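Local coordinates for protein LST4 (Kluyveromyces lactis, PDB 4ZY8) that is probably involved in amino acid uptake from outside the cell and in protein trafficking from the Golgi to the plasma membrane, here represented by its longin domain, at residues A[11-17]-A[29-35]; A[78-84]-A[98-104]; A[85-89]-A[128-132]; A[52-56]-A[95-99]. One frame throughout, in Å; residues are numbered along the deposited sequence.

Contact 1 of 4, residues A[11-17]-A[29-35]; sequences FRLIISQ and QVVLDHS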
loop_
_atom_site.group_PDB
_atom_site.type_symbol
_atom_site.label_atom_id
_atom_site.label_comp_id
_atom_site.label_asym_id
_atom_site.label_seq_id
_atom_site.Cartn_x
_atom_site.Cartn_y
_atom_site.Cartn_z
ATOM N N PHE A 11 11.566 5.433 -2.459
ATOM C CA PHE A 11 10.280 4.757 -2.474
ATOM C C PHE A 11 9.112 5.706 -2.705
ATOM O O PHE A 11 9.198 6.879 -2.469
ATOM C CB PHE A 11 10.046 3.935 -1.203
ATOM C CG PHE A 11 9.731 4.746 -0.001
ATOM C CD1 PHE A 11 10.716 5.337 0.703
ATOM C CD2 PHE A 11 8.449 4.921 0.408
ATOM C CE1 PHE A 11 10.436 6.085 1.801
ATOM C CE2 PHE A 11 8.157 5.661 1.511
ATOM C CZ PHE A 11 9.150 6.259 2.201
ATOM N N ARG A 12 8.008 5.158 -3.160
ATOM C CA ARG A 12 6.779 5.919 -3.245
ATOM C C ARG A 12 5.660 5.139 -2.558
ATOM O O ARG A 12 5.370 3.995 -2.919
ATOM C CB ARG A 12 6.433 6.211 -4.706
ATOM C CG ARG A 12 5.147 6.994 -4.907
ATOM C CD ARG A 12 4.870 7.243 -6.396
ATOM N NE ARG A 12 3.629 7.994 -6.593
ATOM C CZ ARG A 12 3.068 8.223 -7.779
ATOM N NH1 ARG A 12 3.627 7.747 -8.880
ATOM N NH2 ARG A 12 1.942 8.919 -7.862
ATOM N N LEU A 13 5.027 5.768 -1.575
ATOM C CA LEU A 13 3.962 5.120 -0.824
ATOM C C LEU A 13 2.614 5.710 -1.219
ATOM O O LEU A 13 2.398 6.923 -1.098
ATOM C CB LEU A 13 4.194 5.291 0.687
ATOM C CG LEU A 13 3.095 4.801 1.635
ATOM C CD1 LEU A 13 2.943 3.263 1.568
ATOM C CD2 LEU A 13 3.329 5.264 3.072
ATOM N N ILE A 14 1.710 4.888 -1.696
ATOM C CA ILE A 14 0.364 5.299 -1.970
ATOM C C ILE A 14 -0.660 4.587 -1.111
ATOM O O ILE A 14 -0.723 3.408 -1.121
ATOM C CB ILE A 14 0.027 5.032 -3.423
ATOM C CG1 ILE A 14 1.035 5.709 -4.298
ATOM C CG2 ILE A 14 -1.329 5.565 -3.766
ATOM C CD1 ILE A 14 1.740 4.733 -5.180
ATOM N N ILE A 15 -1.473 5.329 -0.384
ATOM C CA ILE A 15 -2.613 4.743 0.303
ATOM C C ILE A 15 -3.829 5.184 -0.490
ATOM O O ILE A 15 -4.035 6.377 -0.686
ATOM C CB ILE A 15 -2.706 5.197 1.770
ATOM C CG1 ILE A 15 -1.432 4.805 2.531
ATOM C CG2 ILE A 15 -3.950 4.612 2.438
ATOM C CD1 ILE A 15 -1.384 5.372 3.939
ATOM N N SER A 16 -4.617 4.227 -0.971
ATOM C CA SER A 16 -5.792 4.558 -1.767
ATOM C C SER A 16 -6.944 3.648 -1.410
ATOM O O SER A 16 -6.742 2.609 -0.749
ATOM C CB SER A 16 -5.483 4.459 -3.260
ATOM O OG SER A 16 -4.985 3.174 -3.622
ATOM N N GLN A 17 -8.150 4.024 -1.842
ATOM C CA GLN A 17 -9.318 3.159 -1.648
ATOM C C GLN A 17 -10.418 3.257 -2.724
ATOM O O GLN A 17 -10.507 4.262 -3.431
ATOM C CB GLN A 17 -9.902 3.441 -0.262
ATOM C CG GLN A 17 -10.496 4.805 -0.093
ATOM C CD GLN A 17 -11.198 4.964 1.245
ATOM O OE1 GLN A 17 -10.891 5.877 2.010
ATOM N NE2 GLN A 17 -12.163 4.092 1.523
ATOM N N GLN A 29 -10.036 6.807 -4.760
ATOM C CA GLN A 29 -9.552 8.012 -4.121
ATOM C C GLN A 29 -8.121 7.831 -3.561
ATOM O O GLN A 29 -7.867 6.871 -2.888
ATOM C CB GLN A 29 -10.484 8.339 -2.977
ATOM C CG GLN A 29 -10.387 9.750 -2.465
ATOM C CD GLN A 29 -10.641 9.879 -0.976
ATOM O OE1 GLN A 29 -10.622 8.902 -0.240
ATOM N NE2 GLN A 29 -10.872 11.098 -0.527
ATOM N N VAL A 30 -7.210 8.759 -3.831
ATOM C CA VAL A 30 -5.883 8.718 -3.234
ATOM C C VAL A 30 -5.846 9.474 -1.906
ATOM O O VAL A 30 -6.114 10.677 -1.849
ATOM C CB VAL A 30 -4.839 9.292 -4.183
ATOM C CG1 VAL A 30 -3.471 9.299 -3.522
ATOM C CG2 VAL A 30 -4.793 8.464 -5.461
ATOM N N VAL A 31 -5.482 8.756 -0.846
ATOM C CA VAL A 31 -5.476 9.269 0.523
ATOM C C VAL A 31 -4.105 9.847 0.863
ATOM O O VAL A 31 -3.984 10.881 1.535
ATOM C CB VAL A 31 -5.830 8.158 1.530
ATOM C CG1 VAL A 31 -5.647 8.642 2.970
ATOM C CG2 VAL A 31 -7.266 7.681 1.300
ATOM N N LEU A 32 -3.067 9.139 0.437
ATOM C CA LEU A 32 -1.695 9.596 0.629
ATOM C C LEU A 32 -0.885 9.234 -0.601
ATOM O O LEU A 32 -1.030 8.141 -1.142
ATOM C CB LEU A 32 -1.071 8.980 1.889
ATOM C CG LEU A 32 0.413 9.304 2.132
ATOM C CD1 LEU A 32 0.690 9.462 3.613
ATOM C CD2 LEU A 32 1.303 8.212 1.582
ATOM N N ASP A 33 -0.028 10.124 -1.025
ATOM C CA ASP A 33 0.921 9.832 -2.048
ATOM C C ASP A 33 2.203 10.499 -1.684
ATOM O O ASP A 33 2.314 11.686 -1.747
ATOM C CB ASP A 33 0.415 10.330 -3.370
ATOM C CG ASP A 33 1.322 9.992 -4.496
ATOM O OD1 ASP A 33 2.383 9.397 -4.278
ATOM O OD2 ASP A 33 0.974 10.334 -5.617
ATOM N N HIS A 34 3.170 9.711 -1.280
ATOM C CA HIS A 34 4.406 10.219 -0.721
ATOM C C HIS A 34 5.604 9.608 -1.418
ATOM O O HIS A 34 5.820 8.389 -1.353
ATOM C CB HIS A 34 4.459 9.933 0.792
ATOM C CG HIS A 34 5.760 10.310 1.439
ATOM N ND1 HIS A 34 6.910 9.557 1.298
ATOM C CD2 HIS A 34 6.086 11.348 2.237
ATOM C CE1 HIS A 34 7.889 10.117 1.983
ATOM N NE2 HIS A 34 7.420 11.212 2.564
ATOM N N SER A 35 6.376 10.444 -2.072
ATOM C CA SER A 35 7.632 10.030 -2.647
ATOM C C SER A 35 8.757 10.529 -1.801
ATOM O O SER A 35 8.731 11.622 -1.310
ATOM C CB SER A 35 7.810 10.572 -4.042
ATOM O OG SER A 35 6.777 10.161 -4.886
#

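Contact 2 of 4, residues A[78-84]-A[98-104]; sequences NIVLFTR and ISCCVTD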
loop_
_atom_site.group_PDB
_atom_site.type_symbol
_atom_site.label_atom_id
_atom_site.label_comp_id
_atom_site.label_asym_id
_atom_site.label_seq_id
_atom_site.Cartn_x
_atom_site.Cartn_y
_atom_site.Cartn_z
ATOM N N ASN A 78 11.383 0.321 -14.356
ATOM C CA ASN A 78 12.393 -0.353 -13.522
ATOM C C ASN A 78 11.985 -0.379 -12.047
ATOM O O ASN A 78 12.818 -0.222 -11.142
ATOM C CB ASN A 78 13.749 0.343 -13.668
ATOM C CG ASN A 78 14.272 0.295 -15.085
ATOM O OD1 ASN A 78 14.200 -0.738 -15.748
ATOM N ND2 ASN A 78 14.766 1.433 -15.574
ATOM N N ILE A 79 10.692 -0.585 -11.822
ATOM C CA ILE A 79 10.123 -0.474 -10.495
ATOM C C ILE A 79 9.367 -1.741 -10.107
ATOM O O ILE A 79 8.755 -2.391 -10.948
ATOM C CB ILE A 79 9.210 0.780 -10.434
ATOM C CG1 ILE A 79 10.052 2.009 -10.072
ATOM C CG2 ILE A 79 8.067 0.591 -9.469
ATOM C CD1 ILE A 79 9.298 3.309 -10.090
ATOM N N VAL A 80 9.426 -2.098 -8.828
ATOM C CA VAL A 80 8.576 -3.145 -8.294
ATOM C C VAL A 80 7.524 -2.505 -7.399
ATOM O O VAL A 80 7.834 -1.602 -6.637
ATOM C CB VAL A 80 9.415 -4.199 -7.527
ATOM C CG1 VAL A 80 8.693 -4.696 -6.314
ATOM C CG2 VAL A 80 9.781 -5.342 -8.454
ATOM N N LEU A 81 6.274 -2.935 -7.544
ATOM C CA LEU A 81 5.167 -2.410 -6.756
ATOM C C LEU A 81 4.616 -3.494 -5.840
ATOM O O LEU A 81 4.187 -4.541 -6.330
ATOM C CB LEU A 81 4.063 -1.865 -7.683
ATOM C CG LEU A 81 2.768 -1.303 -7.084
ATOM C CD1 LEU A 81 3.021 0.028 -6.397
ATOM C CD2 LEU A 81 1.692 -1.127 -8.166
ATOM N N PHE A 82 4.663 -3.289 -4.521
ATOM C CA PHE A 82 4.021 -4.256 -3.640
ATOM C C PHE A 82 2.845 -3.634 -2.898
ATOM O O PHE A 82 2.927 -2.525 -2.373
ATOM C CB PHE A 82 5.023 -4.924 -2.676
ATOM C CG PHE A 82 5.772 -3.985 -1.739
ATOM C CD1 PHE A 82 5.368 -3.834 -0.420
ATOM C CD2 PHE A 82 6.915 -3.323 -2.154
ATOM C CE1 PHE A 82 6.076 -3.010 0.466
ATOM C CE2 PHE A 82 7.638 -2.497 -1.278
ATOM C CZ PHE A 82 7.215 -2.348 0.034
ATOM N N THR A 83 1.741 -4.369 -2.899
ATOM C CA THR A 83 0.454 -3.861 -2.445
ATOM C C THR A 83 -0.228 -4.774 -1.433
ATOM O O THR A 83 -0.416 -5.956 -1.686
ATOM C CB THR A 83 -0.524 -3.690 -3.649
ATOM O OG1 THR A 83 -0.016 -2.704 -4.543
ATOM C CG2 THR A 83 -1.917 -3.251 -3.172
ATOM N N ARG A 84 -0.629 -4.204 -0.308
ATOM C CA ARG A 84 -1.542 -4.860 0.621
ATOM C C ARG A 84 -2.938 -4.325 0.359
ATOM O O ARG A 84 -3.175 -3.122 0.481
ATOM C CB ARG A 84 -1.130 -4.591 2.070
ATOM C CG ARG A 84 -2.218 -4.839 3.141
ATOM C CD ARG A 84 -2.583 -6.324 3.303
ATOM N NE ARG A 84 -1.403 -7.175 3.551
ATOM C CZ ARG A 84 -0.957 -7.570 4.742
ATOM N NH1 ARG A 84 -1.571 -7.199 5.866
ATOM N NH2 ARG A 84 0.119 -8.350 4.801
ATOM N N ILE A 98 -2.675 -0.356 0.417
ATOM C CA ILE A 98 -1.414 0.241 0.827
ATOM C C ILE A 98 -0.370 -0.254 -0.160
ATOM O O ILE A 98 -0.037 -1.445 -0.159
ATOM C CB ILE A 98 -1.031 -0.146 2.263
ATOM C CG1 ILE A 98 -2.176 0.210 3.215
ATOM C CG2 ILE A 98 0.294 0.522 2.664
ATOM C CD1 ILE A 98 -1.974 -0.246 4.594
ATOM N N SER A 99 0.107 0.634 -1.031
ATOM C CA SER A 99 1.003 0.225 -2.120
ATOM C C SER A 99 2.334 0.955 -2.080
ATOM O O SER A 99 2.395 2.155 -1.805
ATOM C CB SER A 99 0.356 0.478 -3.493
ATOM O OG SER A 99 -0.913 -0.131 -3.627
ATOM N N CYS A 100 3.396 0.267 -2.463
ATOM C CA CYS A 100 4.704 0.875 -2.405
ATOM C C CYS A 100 5.523 0.570 -3.656
ATOM O O CYS A 100 5.599 -0.581 -4.081
ATOM C CB CYS A 100 5.443 0.403 -1.150
ATOM S SG CYS A 100 7.036 1.248 -0.858
ATOM N N CYS A 101 6.108 1.611 -4.253
ATOM C CA CYS A 101 7.032 1.441 -5.379
ATOM C C CYS A 101 8.472 1.500 -4.892
ATOM O O CYS A 101 8.837 2.412 -4.160
ATOM C CB CYS A 101 6.831 2.526 -6.446
ATOM S SG CYS A 101 5.136 2.804 -6.967
ATOM N N VAL A 102 9.282 0.563 -5.328
ATOM C CA VAL A 102 10.711 0.592 -5.132
ATOM C C VAL A 102 11.420 0.140 -6.409
ATOM O O VAL A 102 10.816 -0.409 -7.284
ATOM C CB VAL A 102 11.160 -0.309 -3.964
ATOM C CG1 VAL A 102 10.727 0.260 -2.640
ATOM C CG2 VAL A 102 10.642 -1.717 -4.124
ATOM N N THR A 103 12.717 0.366 -6.478
ATOM C CA THR A 103 13.540 -0.089 -7.589
ATOM C C THR A 103 13.475 -1.610 -7.740
ATOM O O THR A 103 13.499 -2.326 -6.738
ATOM C CB THR A 103 15.004 0.314 -7.366
ATOM O OG1 THR A 103 15.072 1.717 -7.068
ATOM C CG2 THR A 103 15.833 -0.006 -8.592
ATOM N N ASP A 104 13.399 -2.084 -8.961
ATOM C CA ASP A 104 13.221 -3.486 -9.174
ATOM C C ASP A 104 14.366 -4.349 -8.663
ATOM O O ASP A 104 14.212 -5.522 -8.504
ATOM C CB ASP A 104 12.870 -3.791 -10.620
ATOM C CG ASP A 104 13.954 -3.419 -11.576
ATOM O OD1 ASP A 104 15.060 -3.100 -11.158
ATOM O OD2 ASP A 104 13.702 -3.458 -12.767
#

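Contact 3 of 4, residues A[85-89]-A[128-132]; sequences IFYLN and LLKYL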
loop_
_atom_site.group_PDB
_atom_site.type_symbol
_atom_site.label_atom_id
_atom_site.label_comp_id
_atom_site.label_asym_id
_atom_site.label_seq_id
_atom_site.Cartn_x
_atom_site.Cartn_y
_atom_site.Cartn_z
ATOM N N ILE A 85 -3.878 -5.200 0.026
ATOM C CA ILE A 85 -5.223 -4.720 -0.237
ATOM C C ILE A 85 -6.170 -5.480 0.700
ATOM O O ILE A 85 -5.988 -6.660 0.934
ATOM C CB ILE A 85 -5.577 -4.870 -1.746
ATOM C CG1 ILE A 85 -6.870 -4.155 -2.110
ATOM C CG2 ILE A 85 -5.558 -6.325 -2.206
ATOM C CD1 ILE A 85 -6.970 -3.917 -3.604
ATOM N N PHE A 86 -7.106 -4.776 1.323
ATOM C CA PHE A 86 -7.991 -5.379 2.320
ATOM C C PHE A 86 -9.349 -4.707 2.340
ATOM O O PHE A 86 -9.509 -3.606 1.818
ATOM C CB PHE A 86 -7.375 -5.318 3.722
ATOM C CG PHE A 86 -6.998 -3.928 4.165
ATOM C CD1 PHE A 86 -5.781 -3.382 3.801
ATOM C CD2 PHE A 86 -7.848 -3.188 4.973
ATOM C CE1 PHE A 86 -5.422 -2.098 4.203
ATOM C CE2 PHE A 86 -7.500 -1.910 5.386
ATOM C CZ PHE A 86 -6.277 -1.363 4.994
ATOM N N TYR A 87 -10.310 -5.351 2.969
ATOM C CA TYR A 87 -11.652 -4.837 3.094
ATOM C C TYR A 87 -11.903 -4.223 4.462
ATOM O O TYR A 87 -11.353 -4.668 5.432
ATOM C CB TYR A 87 -12.649 -5.963 2.852
ATOM C CG TYR A 87 -12.640 -6.504 1.457
ATOM C CD1 TYR A 87 -11.786 -7.512 1.099
ATOM C CD2 TYR A 87 -13.486 -6.001 0.500
ATOM C CE1 TYR A 87 -11.764 -7.994 -0.167
ATOM C CE2 TYR A 87 -13.477 -6.487 -0.775
ATOM C CZ TYR A 87 -12.611 -7.487 -1.105
ATOM O OH TYR A 87 -12.594 -7.979 -2.360
ATOM N N LEU A 88 -12.778 -3.235 4.546
ATOM C CA LEU A 88 -13.091 -2.637 5.829
ATOM C C LEU A 88 -13.624 -3.649 6.792
ATOM O O LEU A 88 -13.316 -3.619 7.940
ATOM C CB LEU A 88 -14.059 -1.479 5.697
ATOM C CG LEU A 88 -14.860 -1.085 6.949
ATOM C CD1 LEU A 88 -14.069 -1.041 8.236
ATOM C CD2 LEU A 88 -15.668 0.173 6.767
ATOM N N ASN A 89 -14.456 -4.537 6.309
ATOM C CA ASN A 89 -15.028 -5.566 7.142
ATOM C C ASN A 89 -15.670 -6.644 6.282
ATOM O O ASN A 89 -15.623 -6.575 5.054
ATOM C CB ASN A 89 -16.059 -4.961 8.107
ATOM C CG ASN A 89 -17.105 -4.109 7.398
ATOM O OD1 ASN A 89 -17.860 -4.614 6.570
ATOM N ND2 ASN A 89 -17.163 -2.814 7.733
ATOM N N LEU A 128 -5.183 1.661 9.956
ATOM C CA LEU A 128 -6.177 2.297 9.095
ATOM C C LEU A 128 -7.596 1.810 9.448
ATOM O O LEU A 128 -8.552 2.585 9.418
ATOM C CB LEU A 128 -5.858 2.033 7.633
ATOM C CG LEU A 128 -4.547 2.649 7.119
ATOM C CD1 LEU A 128 -4.322 2.344 5.641
ATOM C CD2 LEU A 128 -4.445 4.161 7.384
ATOM N N LEU A 129 -7.729 0.525 9.789
ATOM C CA LEU A 129 -9.035 -0.004 10.192
ATOM C C LEU A 129 -9.535 0.627 11.484
ATOM O O LEU A 129 -10.721 0.896 11.624
ATOM C CB LEU A 129 -8.987 -1.535 10.349
ATOM C CG LEU A 129 -8.849 -2.295 9.026
ATOM C CD1 LEU A 129 -8.711 -3.814 9.260
ATOM C CD2 LEU A 129 -10.049 -1.969 8.123
ATOM N N LYS A 130 -8.629 0.896 12.413
ATOM C CA LYS A 130 -8.998 1.557 13.660
ATOM C C LYS A 130 -9.474 2.990 13.446
ATOM O O LYS A 130 -10.321 3.481 14.205
ATOM C CB LYS A 130 -7.835 1.522 14.653
ATOM C CG LYS A 130 -7.670 0.163 15.305
ATOM C CD LYS A 130 -8.759 -0.047 16.352
ATOM C CE LYS A 130 -8.625 -1.393 17.040
ATOM N NZ LYS A 130 -9.915 -1.787 17.694
ATOM N N TYR A 131 -8.912 3.676 12.462
ATOM C CA TYR A 131 -9.377 4.992 12.080
ATOM C C TYR A 131 -10.823 4.921 11.661
ATOM O O TYR A 131 -11.611 5.729 12.051
ATOM C CB TYR A 131 -8.542 5.610 10.957
ATOM C CG TYR A 131 -9.165 6.866 10.413
ATOM C CD1 TYR A 131 -8.865 8.091 10.941
ATOM C CD2 TYR A 131 -10.129 6.801 9.450
ATOM C CE1 TYR A 131 -9.469 9.227 10.473
ATOM C CE2 TYR A 131 -10.725 7.919 8.974
ATOM C CZ TYR A 131 -10.391 9.127 9.495
ATOM O OH TYR A 131 -10.984 10.227 9.026
ATOM N N LEU A 132 -11.133 3.948 10.843
ATOM C CA LEU A 132 -12.494 3.783 10.338
ATOM C C LEU A 132 -13.475 3.516 11.479
ATOM O O LEU A 132 -14.595 4.031 11.471
ATOM C CB LEU A 132 -12.540 2.666 9.297
ATOM C CG LEU A 132 -11.708 3.053 8.076
ATOM C CD1 LEU A 132 -11.674 1.950 7.062
ATOM C CD2 LEU A 132 -12.274 4.318 7.457
#

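Contact 4 of 4, residues A[52-56]-A[95-99]; sequences DYIFG and RIAIS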
loop_
_atom_site.group_PDB
_atom_site.type_symbol
_atom_site.label_atom_id
_atom_site.label_comp_id
_atom_site.label_asym_id
_atom_site.label_seq_id
_atom_site.Cartn_x
_atom_site.Cartn_y
_atom_site.Cartn_z
ATOM N N ASP A 52 -4.609 1.199 -11.914
ATOM C CA ASP A 52 -4.837 -0.009 -12.690
ATOM C C ASP A 52 -3.990 -1.179 -12.148
ATOM O O ASP A 52 -4.484 -2.294 -12.011
ATOM C CB ASP A 52 -4.556 0.272 -14.170
ATOM C CG ASP A 52 -4.905 -0.899 -15.066
ATOM O OD1 ASP A 52 -6.097 -1.271 -15.105
ATOM O OD2 ASP A 52 -4.008 -1.403 -15.778
ATOM N N TYR A 53 -2.729 -0.919 -11.819
ATOM C CA TYR A 53 -1.892 -1.953 -11.211
ATOM C C TYR A 53 -2.376 -2.358 -9.821
ATOM O O TYR A 53 -2.292 -3.519 -9.445
ATOM C CB TYR A 53 -0.439 -1.492 -11.125
ATOM C CG TYR A 53 0.286 -1.419 -12.448
ATOM C CD1 TYR A 53 -0.032 -2.281 -13.483
ATOM C CD2 TYR A 53 1.300 -0.502 -12.651
ATOM C CE1 TYR A 53 0.641 -2.228 -14.688
ATOM C CE2 TYR A 53 1.974 -0.437 -13.850
ATOM C CZ TYR A 53 1.645 -1.303 -14.864
ATOM O OH TYR A 53 2.324 -1.238 -16.062
ATOM N N ILE A 54 -2.890 -1.418 -9.051
ATOM C CA ILE A 54 -3.351 -1.669 -7.699
ATOM C C ILE A 54 -4.701 -2.322 -7.647
ATOM O O ILE A 54 -4.874 -3.295 -6.974
ATOM C CB ILE A 54 -3.413 -0.371 -6.906
ATOM C CG1 ILE A 54 -2.034 0.211 -6.801
ATOM C CG2 ILE A 54 -3.970 -0.574 -5.520
ATOM C CD1 ILE A 54 -2.000 1.644 -6.413
ATOM N N PHE A 55 -5.670 -1.753 -8.331
ATOM C CA PHE A 55 -6.995 -2.306 -8.322
ATOM C C PHE A 55 -7.315 -3.044 -9.630
ATOM O O PHE A 55 -8.416 -3.479 -9.853
ATOM C CB PHE A 55 -8.021 -1.212 -8.073
ATOM C CG PHE A 55 -7.819 -0.443 -6.810
ATOM C CD1 PHE A 55 -8.237 -0.942 -5.606
ATOM C CD2 PHE A 55 -7.256 0.792 -6.833
ATOM C CE1 PHE A 55 -8.087 -0.230 -4.455
ATOM C CE2 PHE A 55 -7.082 1.497 -5.683
ATOM C CZ PHE A 55 -7.504 0.990 -4.487
ATOM N N GLY A 56 -6.363 -3.150 -10.523
ATOM C CA GLY A 56 -6.658 -3.805 -11.768
ATOM C C GLY A 56 -6.677 -5.293 -11.575
ATOM O O GLY A 56 -7.707 -5.917 -11.712
ATOM N N ARG A 95 -12.500 -1.808 -1.251
ATOM C CA ARG A 95 -11.138 -2.171 -0.881
ATOM C C ARG A 95 -10.280 -0.953 -0.530
ATOM O O ARG A 95 -10.483 0.148 -1.062
ATOM C CB ARG A 95 -10.482 -2.951 -2.024
ATOM C CG ARG A 95 -11.079 -4.332 -2.253
ATOM C CD ARG A 95 -10.503 -5.001 -3.483
ATOM N NE ARG A 95 -10.796 -4.238 -4.686
ATOM C CZ ARG A 95 -10.258 -4.485 -5.871
ATOM N NH1 ARG A 95 -9.395 -5.487 -6.007
ATOM N NH2 ARG A 95 -10.589 -3.741 -6.922
ATOM N N ILE A 96 -9.374 -1.147 0.425
ATOM C CA ILE A 96 -8.346 -0.171 0.735
ATOM C C ILE A 96 -7.009 -0.773 0.340
ATOM O O ILE A 96 -6.765 -1.957 0.582
ATOM C CB ILE A 96 -8.316 0.207 2.218
ATOM C CG1 ILE A 96 -9.598 0.926 2.622
ATOM C CG2 ILE A 96 -7.119 1.089 2.518
ATOM C CD1 ILE A 96 -9.626 1.290 4.101
ATOM N N ALA A 97 -6.133 0.031 -0.248
ATOM C CA ALA A 97 -4.828 -0.461 -0.638
ATOM C C ALA A 97 -3.692 0.365 -0.027
ATOM O O ALA A 97 -3.750 1.606 0.061
ATOM C CB ALA A 97 -4.692 -0.487 -2.149
ATOM N N ILE A 98 -2.675 -0.356 0.417
ATOM C CA ILE A 98 -1.414 0.241 0.827
ATOM C C ILE A 98 -0.370 -0.254 -0.160
ATOM O O ILE A 98 -0.037 -1.445 -0.159
ATOM C CB ILE A 98 -1.031 -0.146 2.263
ATOM C CG1 ILE A 98 -2.176 0.210 3.215
ATOM C CG2 ILE A 98 0.294 0.522 2.664
ATOM C CD1 ILE A 98 -1.974 -0.246 4.594
ATOM N N SER A 99 0.107 0.634 -1.031
ATOM C CA SER A 99 1.003 0.225 -2.120
ATOM C C SER A 99 2.334 0.955 -2.080
ATOM O O SER A 99 2.395 2.155 -1.805
ATOM C CB SER A 99 0.356 0.478 -3.493
ATOM O OG SER A 99 -0.913 -0.131 -3.627
#

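Contact 1 of 4, residues A[11-17]-A[29-35]
Strands 12-17 and 32-35 run antiparallel at 178°, and Leu13 with His34 and Ile15 with Leu32 form hydrogen-bonded pairs. Past Ile15 the ladder slips by one residue: Val31 and Leu32 both face Ile15, whose O accepts from Val31 N at 2.8 Å and from Leu32 N at 3.1 Å. This is a classic beta bulge, after which Gln17 and Gln29 resume the pairing. On the face shared with Ile14, the extended Arg12 side chain reaches Asp33 and grips it side-on, NE to OD1 at 3.0 Å and NH2 to OD2 at 2.8 Å. Guanidinium and carboxylate lie nearly coplanar (13°), both oxygens being met on their syn sides, while Arg12 NH1 bonds Ile45 O. Putting a leucine at Arg12 would probably leave the Asp33 carboxylate without its mate and Ile45 O without this donor. The other face is apolar in its middle, where Leu13, Ile15 and Leu32 lie; the part around Leu13 and Leu32 packs under helix 150-166. There Leu32 CD2 packs on Leu13 CG at 3.9 Å, and Ile15 CB meets Leu32 CB at 4.1 Å. At one end of this face the Phe11 and His34 rings are near parallel but slid apart, centroids 5.7 Å from each other. At the other, Gln17 turns its amide to the backbone of Gln138 and Leu140. The whole is a bulged beta hairpin at one edge of the longin domain's antiparallel sheet.

Contact 2 of 4, residues A[78-84]-A[98-104]
Backbone hydrogen bonds tie Val80 to Val102, Phe82 to Cys100 and Arg84 to Ile98, each pair bonded in both directions; Val80 N to Val102 O is 2.7 Å. At the end of the hairpin away from its turn, Asp104 N reaches Asn78 O from above the carbonyl plane. Aromatic contact centres on Phe82, whose CG sits between backbone N and carbonyl carbon (chi1 60°), swinging the ring across the neighbouring strand. Cys100 CB lies over one ring face, a CH-pi contact 3.7 Å from the centroid, with SG oblique; Val102 CG2 meets the edge. These strands form the central antiparallel hairpin of the longin sheet, with helices on both faces. With Phe82 cut back to alanine, Cys100 CB would probably lose the ring face it packs on, and a gap would open toward Ile117 and Phe159. Among apolar pairs on the other face, Leu81 CD1 touches Cys101 SG at 3.5 Å. Polar contact there is a hydroxyl pair, Thr83 OG1 and Ser99 OG, 2.9 Å apart, small hydroxyls that give each other a hydrogen-bond partner, next to Ile54.

Contact 3 of 4, residues A[85-89]-A[128-132]
Strand 85-87 and helix 128-132 run at 29° to each other with their axes 11.3 Å apart, a spacing filled mainly by apolar side chains; no hydrogen bond joins the two segments. Phe86 spans much of it. Its CG stands between the backbone N and carbonyl carbon (chi1 56°), and the ring presents its edge to the helix: CE2 meets Leu129 CD2 at 3.7 Å, and CZ meets Leu128 CD1 at 4.2 Å. In this alpha-beta longin domain, the contact lays the C-terminal part of helix 114-134 against the end of a sheet strand. Phenylalanine suits the place: its ring reaches far enough from the strand to meet the helix, and its edge takes the branched leucine methyls. Farther along the chain, Leu88 CD1 touches both Leu129 CD2 and Leu132 CD1, the latter at 4.0 Å, so the two leucines about one helical turn apart share one methyl. Leu129 CD2 also lies 3.7 Å from Leu88 O, filling the corner between ring and backbone. On the inner side, Leu128 continues onto Ile98 of the sheet and Val155 of helix 150-166.

Contact 4 of 4, residues A[52-56]-A[95-99]
Ile54 and Phe55, at the end of helix 47-55, pack against strand 95-99 in a helix-on-sheet contact of the longin domain, on the face of the sheet that carries Ala97 and Ser99. The packing is tight around Ala97: its CB lies 3.4 Å from Ile54 CG2, closer than carbon atoms usually come, and 3.9 Å from Phe55 CZ. The small methyl of alanine suits a place where the helix comes this near. Ile54 CG2 also sits over the centre of the ring of Phe55, the next residue in the helix, so isoleucine, phenylalanine and alanine form one compact apolar group. Next along the strand, Ile54 spreads CG1 and CD1 over Ser99, CG1 being 3.4 Å from OG; this hydroxyl has its hydrogen-bond partner in Thr83 OG1. Toward the partly exposed side the fit is looser. Arg95 suits this margin, since its long chain can slide past Phe55, running the opposite way, while its charged end reaches Glu18, which forms a salt bridge with NH2. A bend at chi3 (-62°) turns the guanidinium beside the ring, the two planes 64° apart. NH2 approaches the ring edge, whereas Phe55 CD1 stands over one face of the guanidinium, 4.1 Å from CZ.

From the N terminus, contact 1 closes the first, short loop, pairing strand 12-17 with edge strand 29-35. The chain then forms helix 47-55, whose end waits for strand 95-103 to complete contact 4. Within that span strand 79-87 appears, and strand 95-103 folds back on it in contact 2, so contacts 2 and 4 finish on the same strand and share Ile98 and Ser99. Contact 3 crosses both, starting at the end of strand 79-87 and closing only on helix 114-134. Contact 1 precedes all three, yet backbone bonds such as Ile14 N to Ser99 O join its hairpin to that of contact 2. Contacts 3 and 4 thus attach helices to opposite faces of the sheet to which the hairpins of contacts 1 and 2 belong.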